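Local atomic coordinates of nucleotidyltransferase (Thermus thermophilus HB8, PDB entry 1WWP), a protein that is of unproven function but probably serves as the substrate-binding partner of a nucleotidyltransferase. Residues V88-N92 against E93-R97; A107-M110 against E111-G115. All blocks are in the same frame, centred on the assembly; numbering follows the deposited sequence.

Contact 1. Residues V88-N92 against E93-R97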
# COMPACT_ATOMS: atom_id res chain seq x y z
N VAL A 88 -0.89 -1.49 5.14
CA VAL A 88 -1.95 -0.50 5.22
C VAL A 88 -2.31 -0.12 6.66
O VAL A 88 -3.10 0.79 6.88
CB VAL A 88 -3.22 -0.98 4.46
CG1 VAL A 88 -3.86 -2.19 5.15
CG2 VAL A 88 -4.20 0.17 4.35
N HIS A 89 -1.72 -0.79 7.64
CA HIS A 89 -1.97 -0.47 9.04
C HIS A 89 -0.68 0.05 9.69
O HIS A 89 -0.55 0.04 10.91
CB HIS A 89 -2.47 -1.72 9.80
CG HIS A 89 -3.74 -2.29 9.25
ND1 HIS A 89 -3.77 -3.40 8.43
CD2 HIS A 89 -5.03 -1.88 9.37
CE1 HIS A 89 -5.01 -3.65 8.06
NE2 HIS A 89 -5.80 -2.74 8.62
N THR A 90 0.25 0.51 8.86
CA THR A 90 1.52 1.00 9.39
C THR A 90 1.45 2.43 9.88
O THR A 90 2.44 3.17 9.86
CB THR A 90 2.67 0.86 8.37
OG1 THR A 90 2.38 1.65 7.21
CG2 THR A 90 2.85 -0.59 7.99
N TYR A 91 0.26 2.83 10.31
CA TYR A 91 0.14 4.16 10.86
C TYR A 91 0.74 4.04 12.27
O TYR A 91 1.15 5.02 12.88
CB TYR A 91 -1.32 4.60 10.96
CG TYR A 91 -1.48 5.75 11.92
CD1 TYR A 91 -0.65 6.86 11.82
CD2 TYR A 91 -2.39 5.68 12.98
CE1 TYR A 91 -0.71 7.89 12.75
CE2 TYR A 91 -2.45 6.71 13.92
CZ TYR A 91 -1.61 7.80 13.80
OH TYR A 91 -1.64 8.81 14.74
N ASN A 92 0.81 2.81 12.77
CA ASN A 92 1.36 2.54 14.10
C ASN A 92 2.87 2.38 14.01
O ASN A 92 3.36 1.47 13.34
CB ASN A 92 0.74 1.27 14.68
CG ASN A 92 -0.49 0.82 13.92
OD1 ASN A 92 -1.29 1.64 13.47
ND2 ASN A 92 -0.65 -0.49 13.79
N GLU A 93 3.60 3.27 14.68
CA GLU A 93 5.05 3.22 14.67
C GLU A 93 5.56 1.81 14.95
O GLU A 93 6.52 1.36 14.32
CB GLU A 93 5.64 4.18 15.70
CG GLU A 93 5.64 5.63 15.25
CD GLU A 93 6.69 6.44 15.98
OE1 GLU A 93 6.57 6.59 17.22
OE2 GLU A 93 7.63 6.92 15.32
N PRO A 94 4.94 1.10 15.91
CA PRO A 94 5.40 -0.26 16.20
C PRO A 94 5.47 -1.07 14.91
O PRO A 94 6.55 -1.45 14.45
CB PRO A 94 4.33 -0.77 17.16
CG PRO A 94 3.95 0.46 17.91
CD PRO A 94 3.84 1.49 16.81
N LEU A 95 4.30 -1.33 14.33
CA LEU A 95 4.20 -2.10 13.09
C LEU A 95 5.19 -1.59 12.06
O LEU A 95 6.07 -2.32 11.60
CB LEU A 95 2.78 -2.00 12.51
CG LEU A 95 2.20 -3.28 11.93
CD1 LEU A 95 1.17 -2.92 10.88
CD2 LEU A 95 3.28 -4.13 11.31
N ALA A 96 5.04 -0.32 11.70
CA ALA A 96 5.90 0.33 10.72
C ALA A 96 7.39 0.03 10.96
O ALA A 96 8.11 -0.32 10.04
CB ALA A 96 5.65 1.84 10.73
N ARG A 97 7.84 0.18 12.21
CA ARG A 97 9.23 -0.09 12.56
C ARG A 97 9.52 -1.58 12.43
O ARG A 97 10.59 -1.97 11.98
CB ARG A 97 9.52 0.37 14.00
CG ARG A 97 9.62 1.89 14.16
CD ARG A 97 9.74 2.29 15.62
NE ARG A 97 10.09 3.69 15.80
CZ ARG A 97 11.27 4.22 15.48
NH1 ARG A 97 12.22 3.46 14.97
NH2 ARG A 97 11.49 5.52 15.68
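The one hydrogen bond that crosses from V88-N92 to E93-R97 runs from A96 N to N92 O, 3.0 Å long. It is close to straight at the hydrogen, with an angle of 160°, and it meets the carbonyl almost end-on. N92 occupies the N-cap position and contributes its backbone oxygen to the first turn, while its amide does not cap the helix. P94, in the second position of the helix, has no N-H to offer, and its CD packs 3.1 Å from N92 C. The next bond of the helix, from R97 N to E93 O, continues the same i to i+4 pattern.

The van der Waals contacts come from L95 and A96, whose CB atoms point toward the loop. L95 reaches H89 with CD1, which lies 3.4 Å from H89 O and 4.0 Å from H89 CB. The same methyl approaches T90 CG2 at 4.1 Å, the two side chains nearly perpendicular. Beside it, the N92 side chain runs abreast of L95, with ND2 4.0 Å from L95 CB. On the inner side A96 CB sits against T90 CB at 3.9 Å.

T90 also has a polar role. Its first torsion (chi1 62°) leaves CG2 anti to the carbonyl carbon, where it meets L95 CD1, and sends OG1 to T87 O; the hydroxyl is hydrogen-bonded there, and weakly to Q28 NE2 of the second subunit. T90 and A96 both rest on I27 of helix 20-49, and Y32 of the second subunit packs against T90.

Together these contacts form the N-terminal start of helix 93-116, where a short loop from helix 71-86 turns into the last helix of an all-helical bundle at the interface with the second subunit.

Contact 2. Residues A107-M110 against E111-G115; sequences ARLM and EQVLG
Four consecutive backbone hydrogen bonds tie A107-M110 to E111-G115, each from an N-H to the carbonyl four residues earlier. E111 N donates to A107 O at 3.0 Å, and Q112 N, V113 N and L114 N follow to R108 O, L109 O and M110 O. The two middle donors come in nearly end-on to their carbonyls, whereas those of E111 and L114 are tilted from the carbonyl plane, by 24° and 29°.

Among the side chains, E111 extends fully (chi1 -175°, CG opposite the backbone N), and its OE1 forms a salt bridge with K10 of helix 2-13. Its other oxygen, OE2, stays 6.1 Å from R108 NH1, too far for an ion pair. Q112 runs out extended from CG, which sits 3.5 Å from R108 O.

The apolar contact across the turn is L109 with V113. Their side chains run abreast, and L109 CD2 meets V113 CG2 at 3.4 Å, closer than two methyls normally come. L114 CG also packs close to M110 O. Selenomethionine M110 fits between helices, against L9, T33, F37 and M80, while V113 and L114 share F37 and L109 rests on L76.

This is a regular stretch of alpha-helix, over two turns long, with one apolar side buried in the helical bundle and its charged residues toward the outside.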
# COMPACT_ATOMS: atom_id res chain seq x y z
N ALA A 107 14.59 -7.50 0.60
CA ALA A 107 15.33 -6.91 -0.50
C ALA A 107 16.36 -7.90 -1.05
O ALA A 107 16.45 -8.10 -2.26
CB ALA A 107 16.02 -5.63 -0.04
N ARG A 108 17.12 -8.53 -0.17
CA ARG A 108 18.14 -9.49 -0.61
C ARG A 108 17.50 -10.70 -1.27
O ARG A 108 17.91 -11.11 -2.36
CB ARG A 108 18.99 -9.96 0.58
CG ARG A 108 19.72 -8.84 1.32
CD ARG A 108 20.39 -9.36 2.59
NE ARG A 108 20.82 -8.27 3.46
CZ ARG A 108 21.80 -7.41 3.17
NH1 ARG A 108 22.46 -7.52 2.02
NH2 ARG A 108 22.11 -6.45 4.02
N LEU A 109 16.49 -11.28 -0.63
CA LEU A 109 15.80 -12.45 -1.17
C LEU A 109 15.31 -12.19 -2.60
O LEU A 109 15.57 -12.98 -3.51
CB LEU A 109 14.60 -12.81 -0.29
CG LEU A 109 13.97 -14.22 -0.32
CD1 LEU A 109 12.49 -14.08 -0.59
CD2 LEU A 109 14.63 -15.11 -1.36
N MSE A 110 14.62 -11.07 -2.80
CA MSE A 110 14.10 -10.73 -4.11
C MSE A 110 15.18 -10.51 -5.14
O MSE A 110 15.03 -10.91 -6.30
CB MSE A 110 13.19 -9.50 -4.02
CG MSE A 110 11.91 -9.76 -3.23
SE MSE A 110 10.51 -8.42 -3.32
CE MSE A 110 11.05 -7.23 -1.89
N GLU A 111 16.27 -9.88 -4.72
CA GLU A 111 17.39 -9.61 -5.61
C GLU A 111 18.00 -10.93 -6.08
O GLU A 111 18.31 -11.10 -7.26
CB GLU A 111 18.45 -8.77 -4.88
CG GLU A 111 19.62 -8.31 -5.74
CD GLU A 111 20.58 -7.37 -5.01
OE1 GLU A 111 21.46 -6.80 -5.68
OE2 GLU A 111 20.45 -7.20 -3.78
N GLN A 112 18.15 -11.86 -5.16
CA GLN A 112 18.73 -13.16 -5.46
C GLN A 112 17.81 -14.03 -6.30
O GLN A 112 18.26 -14.73 -7.21
CB GLN A 112 19.07 -13.90 -4.17
CG GLN A 112 20.30 -13.39 -3.45
CD GLN A 112 20.56 -14.13 -2.16
OE1 GLN A 112 20.50 -15.35 -2.11
NE2 GLN A 112 20.84 -13.38 -1.10
N VAL A 113 16.51 -13.99 -6.01
CA VAL A 113 15.59 -14.81 -6.78
C VAL A 113 15.51 -14.28 -8.20
O VAL A 113 15.62 -15.05 -9.15
CB VAL A 113 14.18 -14.83 -6.16
CG1 VAL A 113 13.26 -15.74 -7.00
CG2 VAL A 113 14.27 -15.35 -4.74
N LEU A 114 15.34 -12.97 -8.35
CA LEU A 114 15.25 -12.40 -9.69
C LEU A 114 16.46 -12.80 -10.53
O LEU A 114 16.33 -13.10 -11.72
CB LEU A 114 15.13 -10.87 -9.61
CG LEU A 114 13.80 -10.38 -9.03
CD1 LEU A 114 13.79 -8.87 -8.93
CD2 LEU A 114 12.66 -10.87 -9.91
N GLY A 115 17.63 -12.81 -9.89
CA GLY A 115 18.84 -13.20 -10.58
C GLY A 115 18.69 -14.55 -11.26
O GLY A 115 18.81 -14.67 -12.47

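Overall arrangement
Contacts 1 and 2 share helix 93-116 and follow one another along the chain: 88-97 leads from the loop into its first turn and 107-115 lies in its last turns. Their centres are about 25 Å apart and their nearest atoms about 13 Å, so they do not touch. They lie on opposite sides of the chain's centre, the centre of contact 1 about 18 Å from it and that of contact 2 about 8 Å. Contact 1 is the more exposed and reaches the second subunit, whereas no other chain touches contact 2, packed among helices of its own subunit. Helix 20-49 runs past both, through R23 and I27 at one and T33 and F37 at the other.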